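Local atomic coordinates of putative PLP-dependent aminotransferase (Bacillus cereus ATCC 10987, PDB entry 3JU7), a protein that probably acts as a pyridoxal phosphate-dependent aminotransferase of the DegT/DnrJ/EryC1/StrS family, with the cofactor joined to a lysine. Residues I25-Y31 with S236-A241; P84-F88 with Y136-G140; V160-F166 with M182-F187. One frame throughout, in Å; residues are numbered along the deposited sequence.

In the fold
Interactions 2 and 3 lie near the centre of the folded chain, their centres about 11 Å apart, and they touch: A137 N is 2.9 Å from D161 O, probably a hydrogen bond, and the Y136 ring packs on P164. Interaction 3 joins two neighbouring strands of a mixed sheet, 159-161 and 182-186, whereas interaction 2 pairs the loops after strands 80-84 and 130-133. Interaction 1 lies peripherally between helices 19-28 and 237-248, its centre about 24 Å from that of interaction 3. Along the chain, 25-31 and 236-241 enclose the other two, in series. Interaction 3 reaches the cofactor through D161 and S186, interaction 2 packs beside interaction 3, and interaction 1 contributes to the contact with the second subunit.

Interaction 1: I25-Y31 with S236-A241; sequences IDASHIY and SEYAAA
E237 and Y31 make the one direct hydrogen bond between these segments: E237 N donates to Y31 O across 2.8 Å, nearly straight at 164°, with the donor well above the carbonyl plane. One bridging water accepts from Y238 OH, lying in the plane of that ring at its edge, and donates to D26 OD1. A second accepts from S28 OG and donates to I30 O and to E237 OE2, tying the turn after helix 19-28 to the glutamate. The E237 carboxylate also takes the backbone N-H groups of I37 and N38 at the start of helix 36-48.

A helix cap and an ST turn flank the contact. S236 is the N-cap of helix 237-248, its OG accepting from A239 N at 3.2 Å, and in the turn S28 OG accepts from I30 N at 2.9 Å.

Apolar packing centres on I25, whose CD1 lies 3.8 Å from E237 CB and 4.0 Å from Y238 CD1 and touches A241 CB. Y31 and Y238 run side by side, pointing the same way, and Y238 OH comes within 3.3 Å of Y31 CD1. Y238 OH also bonds T12 OG1 of the second subunit, and D26 OD2 its V15 N.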
loop_
_atom_site.group_PDB
_atom_site.type_symbol
_atom_site.label_atom_id
_atom_site.label_comp_id
_atom_site.label_asym_id
_atom_site.label_seq_id
_atom_site.Cartn_x
_atom_site.Cartn_y
_atom_site.Cartn_z
ATOM N N ILE A 25 -2.187 21.912 -2.796
ATOM C CA ILE A 25 -2.580 20.977 -1.772
ATOM C C ILE A 25 -2.717 21.677 -0.436
ATOM O O ILE A 25 -3.680 21.445 0.295
ATOM C CB ILE A 25 -1.559 19.841 -1.607
ATOM C CG1 ILE A 25 -1.610 18.895 -2.821
ATOM C CG2 ILE A 25 -1.859 19.077 -0.357
ATOM C CD1 ILE A 25 -0.376 18.076 -3.078
ATOM N N ASP A 26 -1.753 22.521 -0.100
ATOM C CA ASP A 26 -1.770 23.225 1.180
ATOM C C ASP A 26 -2.945 24.202 1.247
ATOM O O ASP A 26 -3.524 24.363 2.320
ATOM C CB ASP A 26 -0.468 24.005 1.428
ATOM C CG ASP A 26 0.701 23.110 1.820
ATOM O OD1 ASP A 26 0.442 21.970 2.253
ATOM O OD2 ASP A 26 1.871 23.571 1.710
ATOM N N ALA A 27 -3.284 24.846 0.119
ATOM C CA ALA A 27 -4.434 25.742 0.096
ATOM C C ALA A 27 -5.749 24.955 0.188
ATOM O O ALA A 27 -6.671 25.398 0.820
ATOM C CB ALA A 27 -4.430 26.636 -1.131
ATOM N N SER A 28 -5.818 23.764 -0.394
ATOM C CA SER A 28 -7.086 23.037 -0.448
ATOM C C SER A 28 -7.389 22.245 0.827
ATOM O O SER A 28 -8.532 21.865 1.074
ATOM C CB SER A 28 -7.064 22.065 -1.630
ATOM O OG SER A 28 -6.373 20.877 -1.236
ATOM N N HIS A 29 -6.352 21.917 1.591
ATOM C CA HIS A 29 -6.483 20.984 2.723
ATOM C C HIS A 29 -7.118 19.673 2.293
ATOM O O HIS A 29 -7.892 19.117 3.025
ATOM C CB HIS A 29 -7.298 21.589 3.873
ATOM C CG HIS A 29 -6.619 22.735 4.527
ATOM N ND1 HIS A 29 -5.914 22.604 5.698
ATOM C CD2 HIS A 29 -6.473 24.021 4.135
ATOM C CE1 HIS A 29 -5.383 23.774 6.018
ATOM N NE2 HIS A 29 -5.706 24.649 5.085
ATOM N N ILE A 30 -6.805 19.192 1.103
ATOM C CA ILE A 30 -7.214 17.842 0.685
ATOM C C ILE A 30 -5.868 17.208 0.352
ATOM O O ILE A 30 -5.097 17.749 -0.472
ATOM C CB ILE A 30 -8.183 17.833 -0.524
ATOM C CG1 ILE A 30 -9.398 18.744 -0.268
ATOM C CG2 ILE A 30 -8.611 16.418 -0.868
ATOM C CD1 ILE A 30 -10.387 18.781 -1.378
ATOM N N TYR A 31 -5.580 16.121 1.052
ATOM C CA TYR A 31 -4.290 15.454 1.031
ATOM C C TYR A 31 -4.281 14.024 0.495
ATOM O O TYR A 31 -3.210 13.524 0.153
ATOM C CB TYR A 31 -3.709 15.423 2.443
ATOM C CG TYR A 31 -3.637 16.800 3.036
ATOM C CD1 TYR A 31 -2.624 17.679 2.680
ATOM C CD2 TYR A 31 -4.590 17.237 3.937
ATOM C CE1 TYR A 31 -2.583 18.975 3.187
ATOM C CE2 TYR A 31 -4.533 18.522 4.483
ATOM C CZ TYR A 31 -3.532 19.390 4.103
ATOM O OH TYR A 31 -3.475 20.661 4.652
ATOM N N SER A 236 -1.598 9.231 -2.220
ATOM C CA SER A 236 -1.717 10.598 -1.719
ATOM C C SER A 236 -1.752 11.681 -2.823
ATOM O O SER A 236 -1.353 11.465 -3.978
ATOM C CB SER A 236 -0.625 10.920 -0.675
ATOM O OG SER A 236 0.629 11.176 -1.255
ATOM N N GLU A 237 -2.242 12.851 -2.441
ATOM C CA GLU A 237 -2.177 14.051 -3.316
ATOM C C GLU A 237 -0.718 14.442 -3.626
ATOM O O GLU A 237 -0.390 14.912 -4.694
ATOM C CB GLU A 237 -2.861 15.191 -2.607
ATOM C CG GLU A 237 -4.395 15.103 -2.585
ATOM C CD GLU A 237 -5.006 15.258 -3.991
ATOM O OE1 GLU A 237 -5.058 14.275 -4.775
ATOM O OE2 GLU A 237 -5.436 16.364 -4.297
ATOM N N TYR A 238 0.175 14.164 -2.678
ATOM C CA TYR A 238 1.558 14.493 -2.837
ATOM C C TYR A 238 2.222 13.648 -3.938
ATOM O O TYR A 238 2.907 14.185 -4.817
ATOM C CB TYR A 238 2.258 14.293 -1.507
ATOM C CG TYR A 238 1.789 15.204 -0.374
ATOM C CD1 TYR A 238 2.099 16.567 -0.379
ATOM C CD2 TYR A 238 1.092 14.696 0.740
ATOM C CE1 TYR A 238 1.719 17.390 0.658
ATOM C CE2 TYR A 238 0.720 15.529 1.777
ATOM C CZ TYR A 238 1.036 16.875 1.729
ATOM O OH TYR A 238 0.669 17.735 2.732
ATOM N N ALA A 239 2.003 12.340 -3.894
ATOM C CA ALA A 239 2.422 11.450 -4.957
ATOM C C ALA A 239 1.817 11.875 -6.301
ATOM O O ALA A 239 2.545 11.968 -7.286
ATOM C CB ALA A 239 2.075 9.985 -4.639
ATOM N N ALA A 240 0.523 12.191 -6.349
ATOM C CA ALA A 240 -0.084 12.684 -7.619
ATOM C C ALA A 240 0.584 13.948 -8.127
ATOM O O ALA A 240 0.733 14.133 -9.333
ATOM C CB ALA A 240 -1.544 12.935 -7.452
ATOM N N ALA A 241 0.966 14.836 -7.209
ATOM C CA ALA A 241 1.670 16.088 -7.555
ATOM C C ALA A 241 2.942 15.780 -8.351
ATOM O O ALA A 241 3.181 16.368 -9.403
ATOM C CB ALA A 241 2.026 16.884 -6.278
HETATM O O HOH W 1 1.923 20.018 2.803
HETATM O O HOH W 2 -5.599 18.634 -2.940
#

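Interaction 2: P84-F88 with Y136-G140; sequences PSFTF and YATFG
A hydroxyl oxygen sits over an aromatic face here: T87 OG1 lies above the Y136 ring, 3.4 Å from Y136 CD2. T87 OG1 is hydrogen-bonded to T91 OG1. F86 O approaches the same ring differently and meets its rim, close to the ring plane, 3.5 Å from Y136 CD2. No hydrogen bond crosses between the two segments, and the rest is apolar packing. P84 CG rests 4.0 Å from Y136 CB, the two side chains crossing at about a right angle. F86, with CG anti to the backbone N (chi1 -170°), reaches T138 and F139: T138 CG2 meets its edge and F139 CZ comes within 3.6 Å of F86 CE2. The F86 and F139 planes are steeply inclined, at 80°, in an oblique pairing. T138 CG2 also lies over one face of F139, and Y136 OH accepts from F139 N at 3.1 Å, which ties the far end of the tyrosine to its own loop. F86 and A137 each centre an inverse gamma turn. In fold type I PLP enzymes the cofactor lies at the C-terminal ends of the sheet strands, consistent with these loops following strands 80-84 and 130-133; T91 also bonds the D161 carboxylate that meets the cofactor ring.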
loop_
_atom_site.group_PDB
_atom_site.type_symbol
_atom_site.label_atom_id
_atom_site.label_comp_id
_atom_site.label_asym_id
_atom_site.label_seq_id
_atom_site.Cartn_x
_atom_site.Cartn_y
_atom_site.Cartn_z
ATOM N N PRO A 84 4.078 -16.406 -15.951
ATOM C CA PRO A 84 5.458 -16.832 -16.122
ATOM C C PRO A 84 6.198 -16.921 -14.791
ATOM O O PRO A 84 5.807 -16.243 -13.830
ATOM C CB PRO A 84 6.047 -15.714 -16.965
ATOM C CG PRO A 84 5.236 -14.503 -16.560
ATOM C CD PRO A 84 3.838 -15.055 -16.498
ATOM N N SER A 85 7.228 -17.771 -14.733
ATOM C CA SER A 85 8.195 -17.779 -13.633
ATOM C C SER A 85 9.160 -16.606 -13.831
ATOM O O SER A 85 9.603 -15.947 -12.867
ATOM C CB SER A 85 8.987 -19.091 -13.632
ATOM O OG SER A 85 10.053 -19.058 -12.704
ATOM N N PHE A 86 9.454 -16.320 -15.093
ATOM C CA PHE A 86 10.403 -15.266 -15.436
ATOM C C PHE A 86 9.725 -13.907 -15.270
ATOM O O PHE A 86 9.287 -13.285 -16.234
ATOM C CB PHE A 86 10.930 -15.493 -16.856
ATOM C CG PHE A 86 12.085 -14.604 -17.240
ATOM C CD1 PHE A 86 13.379 -14.924 -16.861
ATOM C CD2 PHE A 86 11.882 -13.477 -18.033
ATOM C CE1 PHE A 86 14.456 -14.125 -17.228
ATOM C CE2 PHE A 86 12.964 -12.669 -18.427
ATOM C CZ PHE A 86 14.255 -12.994 -18.010
ATOM N N THR A 87 9.629 -13.469 -14.020
ATOM C CA THR A 87 8.998 -12.192 -13.678
ATOM C C THR A 87 9.540 -11.755 -12.317
ATOM O O THR A 87 10.267 -12.494 -11.673
ATOM C CB THR A 87 7.445 -12.297 -13.639
ATOM O OG1 THR A 87 6.865 -10.995 -13.463
ATOM C CG2 THR A 87 6.989 -13.244 -12.489
ATOM N N PHE A 88 9.202 -10.539 -11.896
ATOM C CA PHE A 88 9.599 -10.037 -10.596
ATOM C C PHE A 88 8.695 -10.716 -9.541
ATOM O O PHE A 88 7.561 -11.046 -9.830
ATOM C CB PHE A 88 9.454 -8.531 -10.567
ATOM C CG PHE A 88 9.990 -7.872 -9.304
ATOM C CD1 PHE A 88 11.347 -7.857 -9.043
ATOM C CD2 PHE A 88 9.151 -7.168 -8.458
ATOM C CE1 PHE A 88 11.846 -7.262 -7.917
ATOM C CE2 PHE A 88 9.655 -6.554 -7.346
ATOM C CZ PHE A 88 11.020 -6.606 -7.075
ATOM N N TYR A 136 3.228 -11.158 -17.958
ATOM C CA TYR A 136 4.134 -10.020 -17.728
ATOM C C TYR A 136 4.710 -9.487 -19.046
ATOM O O TYR A 136 5.249 -10.240 -19.834
ATOM C CB TYR A 136 5.228 -10.482 -16.794
ATOM C CG TYR A 136 6.434 -9.596 -16.688
ATOM C CD1 TYR A 136 6.317 -8.232 -16.542
ATOM C CD2 TYR A 136 7.705 -10.148 -16.670
ATOM C CE1 TYR A 136 7.452 -7.429 -16.425
ATOM C CE2 TYR A 136 8.837 -9.349 -16.554
ATOM C CZ TYR A 136 8.714 -7.998 -16.438
ATOM O OH TYR A 136 9.864 -7.206 -16.355
ATOM N N ALA A 137 4.582 -8.193 -19.294
ATOM C CA ALA A 137 5.099 -7.591 -20.520
ATOM C C ALA A 137 6.601 -7.342 -20.299
ATOM O O ALA A 137 7.069 -6.206 -20.094
ATOM C CB ALA A 137 4.346 -6.314 -20.848
ATOM N N THR A 138 7.339 -8.442 -20.356
ATOM C CA THR A 138 8.740 -8.508 -19.950
ATOM C C THR A 138 9.575 -7.326 -20.400
ATOM O O THR A 138 9.612 -6.993 -21.596
ATOM C CB THR A 138 9.385 -9.818 -20.495
ATOM O OG1 THR A 138 8.556 -10.908 -20.115
ATOM C CG2 THR A 138 10.815 -10.018 -19.999
ATOM N N PHE A 139 10.213 -6.712 -19.405
ATOM C CA PHE A 139 11.175 -5.608 -19.570
ATOM C C PHE A 139 10.597 -4.377 -20.287
ATOM O O PHE A 139 11.292 -3.690 -21.033
ATOM C CB PHE A 139 12.458 -6.107 -20.225
ATOM C CG PHE A 139 13.122 -7.316 -19.514
ATOM C CD1 PHE A 139 13.205 -7.395 -18.148
ATOM C CD2 PHE A 139 13.732 -8.311 -20.253
ATOM C CE1 PHE A 139 13.845 -8.457 -17.523
ATOM C CE2 PHE A 139 14.373 -9.358 -19.646
ATOM C CZ PHE A 139 14.427 -9.435 -18.272
ATOM N N GLY A 140 9.323 -4.093 -20.041
ATOM C CA GLY A 140 8.688 -2.852 -20.541
ATOM C C GLY A 140 8.515 -2.885 -22.045
ATOM O O GLY A 140 8.677 -1.904 -22.729
#

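Interaction 3: V160-F166 with M182-F187; sequences VDAAPGF and MIIYSF
A163 O is met by S186 N at 2.9 Å, in the carbonyl plane and on a lone pair, and by a water at 2.8 Å. This water also lies close to S186 O and accepts from F166 N, although its proton count leaves the donation to the two carbonyls doubtful. The S186 bond continues, just beyond the bridged residues, the parallel pairing of strands 159-161 and 182-186, part of the central sheet of a fold type I PLP enzyme. V160 N donates to M182 O at 2.8 Å, I184 N returns to V160 O almost straight at 176°, and A162 N reaches I184 O at a more bent 141°.

Around D161 the chain turns away through an Asx turn, with D161 OD1 accepting from A163 N at 2.9 Å, and then a type I beta turn, A162 to G165. That turn brings F166 back against the second strand. Its ring presents an edge to the face of Y185, planes at 73°, and offers a face to the edge of F187. With CG anti to the backbone N, F166 puts CD1 3.8 Å from Y185 CG, and its CD2 lies 3.6 Å from F187 CE1. I183 CG2 sits over the opposite face of Y185, toward its rim, and touches A162 CB, 3.7 Å away; the tyrosine ring thus lies between isoleucine and phenylalanine.

Both segments reach the cofactor carried by K191: D161 OD2 bonds the pyridine nitrogen N1 and also T91 OG1, and S186 OG bonds the phosphate oxygen OP3 as well as H188 N.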
loop_
_atom_site.group_PDB
_atom_site.type_symbol
_atom_site.label_atom_id
_atom_site.label_comp_id
_atom_site.label_asym_id
_atom_site.label_seq_id
_atom_site.Cartn_x
_atom_site.Cartn_y
_atom_site.Cartn_z
ATOM N N VAL A 160 -2.711 -7.951 -16.737
ATOM C CA VAL A 160 -1.357 -7.857 -17.316
ATOM C C VAL A 160 -0.448 -7.045 -16.408
ATOM O O VAL A 160 -0.761 -5.872 -16.106
ATOM C CB VAL A 160 -1.400 -7.184 -18.692
ATOM C CG1 VAL A 160 0.025 -6.931 -19.225
ATOM C CG2 VAL A 160 -2.256 -8.018 -19.666
ATOM N N ASP A 161 0.616 -7.689 -15.915
ATOM C CA ASP A 161 1.704 -6.991 -15.217
ATOM C C ASP A 161 2.620 -6.308 -16.242
ATOM O O ASP A 161 3.444 -6.935 -16.886
ATOM C CB ASP A 161 2.502 -7.963 -14.340
ATOM C CG ASP A 161 3.567 -7.277 -13.490
ATOM O OD1 ASP A 161 3.993 -6.149 -13.819
ATOM O OD2 ASP A 161 4.024 -7.891 -12.497
ATOM N N ALA A 162 2.454 -5.005 -16.370
ATOM C CA ALA A 162 3.258 -4.162 -17.223
ATOM C C ALA A 162 3.959 -3.145 -16.322
ATOM O O ALA A 162 4.081 -1.980 -16.677
ATOM C CB ALA A 162 2.354 -3.457 -18.267
ATOM N N ALA A 163 4.382 -3.598 -15.141
ATOM C CA ALA A 163 4.959 -2.724 -14.104
ATOM C C ALA A 163 5.970 -1.732 -14.643
ATOM O O ALA A 163 5.895 -0.559 -14.322
ATOM C CB ALA A 163 5.576 -3.553 -12.948
ATOM N N PRO A 164 6.907 -2.182 -15.502
ATOM C CA PRO A 164 7.898 -1.214 -15.976
ATOM C C PRO A 164 7.618 -0.510 -17.311
ATOM O O PRO A 164 8.510 0.132 -17.861
ATOM C CB PRO A 164 9.172 -2.057 -16.079
ATOM C CG PRO A 164 8.735 -3.446 -16.225
ATOM C CD PRO A 164 7.322 -3.579 -15.769
ATOM N N GLY A 165 6.394 -0.592 -17.806
ATOM C CA GLY A 165 6.113 -0.223 -19.188
ATOM C C GLY A 165 5.273 1.008 -19.373
ATOM O O GLY A 165 4.840 1.248 -20.473
ATOM N N PHE A 166 5.037 1.802 -18.332
ATOM C CA PHE A 166 4.269 3.022 -18.540
ATOM C C PHE A 166 5.054 3.957 -19.432
ATOM O O PHE A 166 6.239 4.159 -19.241
ATOM C CB PHE A 166 3.953 3.699 -17.213
ATOM C CG PHE A 166 2.921 4.745 -17.307
ATOM C CD1 PHE A 166 1.598 4.404 -17.551
ATOM C CD2 PHE A 166 3.256 6.091 -17.155
ATOM C CE1 PHE A 166 0.629 5.380 -17.642
ATOM C CE2 PHE A 166 2.304 7.067 -17.250
ATOM C CZ PHE A 166 0.979 6.723 -17.499
HETATM N N MSE A 182 -7.315 -5.920 -17.297
HETATM C CA MSE A 182 -6.664 -4.842 -16.569
HETATM C C MSE A 182 -5.172 -4.869 -16.828
HETATM O O MSE A 182 -4.604 -5.939 -17.044
HETATM C CB MSE A 182 -6.957 -4.959 -15.082
HETATM C CG MSE A 182 -8.276 -4.344 -14.784
HETATM SE SE MSE A 182 -9.002 -4.484 -13.030
HETATM C CE MSE A 182 -10.101 -2.907 -13.301
ATOM N N ILE A 183 -4.583 -3.674 -16.862
ATOM C CA ILE A 183 -3.137 -3.495 -16.980
ATOM C C ILE A 183 -2.636 -2.738 -15.747
ATOM O O ILE A 183 -3.179 -1.695 -15.377
ATOM C CB ILE A 183 -2.766 -2.764 -18.292
ATOM C CG1 ILE A 183 -3.567 -3.416 -19.451
ATOM C CG2 ILE A 183 -1.291 -2.781 -18.481
ATOM C CD1 ILE A 183 -2.917 -3.582 -20.746
ATOM N N ILE A 184 -1.623 -3.300 -15.102
ATOM C CA ILE A 184 -0.966 -2.699 -13.959
ATOM C C ILE A 184 0.403 -2.122 -14.362
ATOM O O ILE A 184 1.186 -2.753 -15.043
ATOM C CB ILE A 184 -0.729 -3.725 -12.826
ATOM C CG1 ILE A 184 -2.007 -4.556 -12.507
ATOM C CG2 ILE A 184 -0.202 -3.015 -11.610
ATOM C CD1 ILE A 184 -3.356 -3.791 -12.619
ATOM N N TYR A 185 0.653 -0.885 -13.956
ATOM C CA TYR A 185 1.890 -0.220 -14.205
ATOM C C TYR A 185 2.390 0.331 -12.888
ATOM O O TYR A 185 1.596 0.679 -11.983
ATOM C CB TYR A 185 1.725 0.992 -15.146
ATOM C CG TYR A 185 1.023 0.791 -16.447
ATOM C CD1 TYR A 185 1.715 0.478 -17.618
ATOM C CD2 TYR A 185 -0.349 1.058 -16.555
ATOM C CE1 TYR A 185 1.016 0.323 -18.884
ATOM C CE2 TYR A 185 -1.032 0.917 -17.765
ATOM C CZ TYR A 185 -0.366 0.544 -18.937
ATOM O OH TYR A 185 -1.115 0.454 -20.138
ATOM N N SER A 186 3.701 0.497 -12.819
ATOM C CA SER A 186 4.361 1.010 -11.631
ATOM C C SER A 186 4.948 2.403 -11.848
ATOM O O SER A 186 5.425 2.713 -12.930
ATOM C CB SER A 186 5.462 0.045 -11.183
ATOM O OG SER A 186 6.140 0.555 -10.053
ATOM N N PHE A 187 4.902 3.228 -10.800
ATOM C CA PHE A 187 5.583 4.509 -10.767
ATOM C C PHE A 187 6.710 4.496 -9.689
ATOM O O PHE A 187 7.120 5.535 -9.164
ATOM C CB PHE A 187 4.603 5.635 -10.453
ATOM C CG PHE A 187 3.436 5.784 -11.411
ATOM C CD1 PHE A 187 3.568 5.610 -12.788
ATOM C CD2 PHE A 187 2.199 6.209 -10.921
ATOM C CE1 PHE A 187 2.475 5.804 -13.646
ATOM C CE2 PHE A 187 1.097 6.416 -11.785
ATOM C CZ PHE A 187 1.249 6.228 -13.150
HETATM O O HOH W 3 6.066 1.984 -15.570
#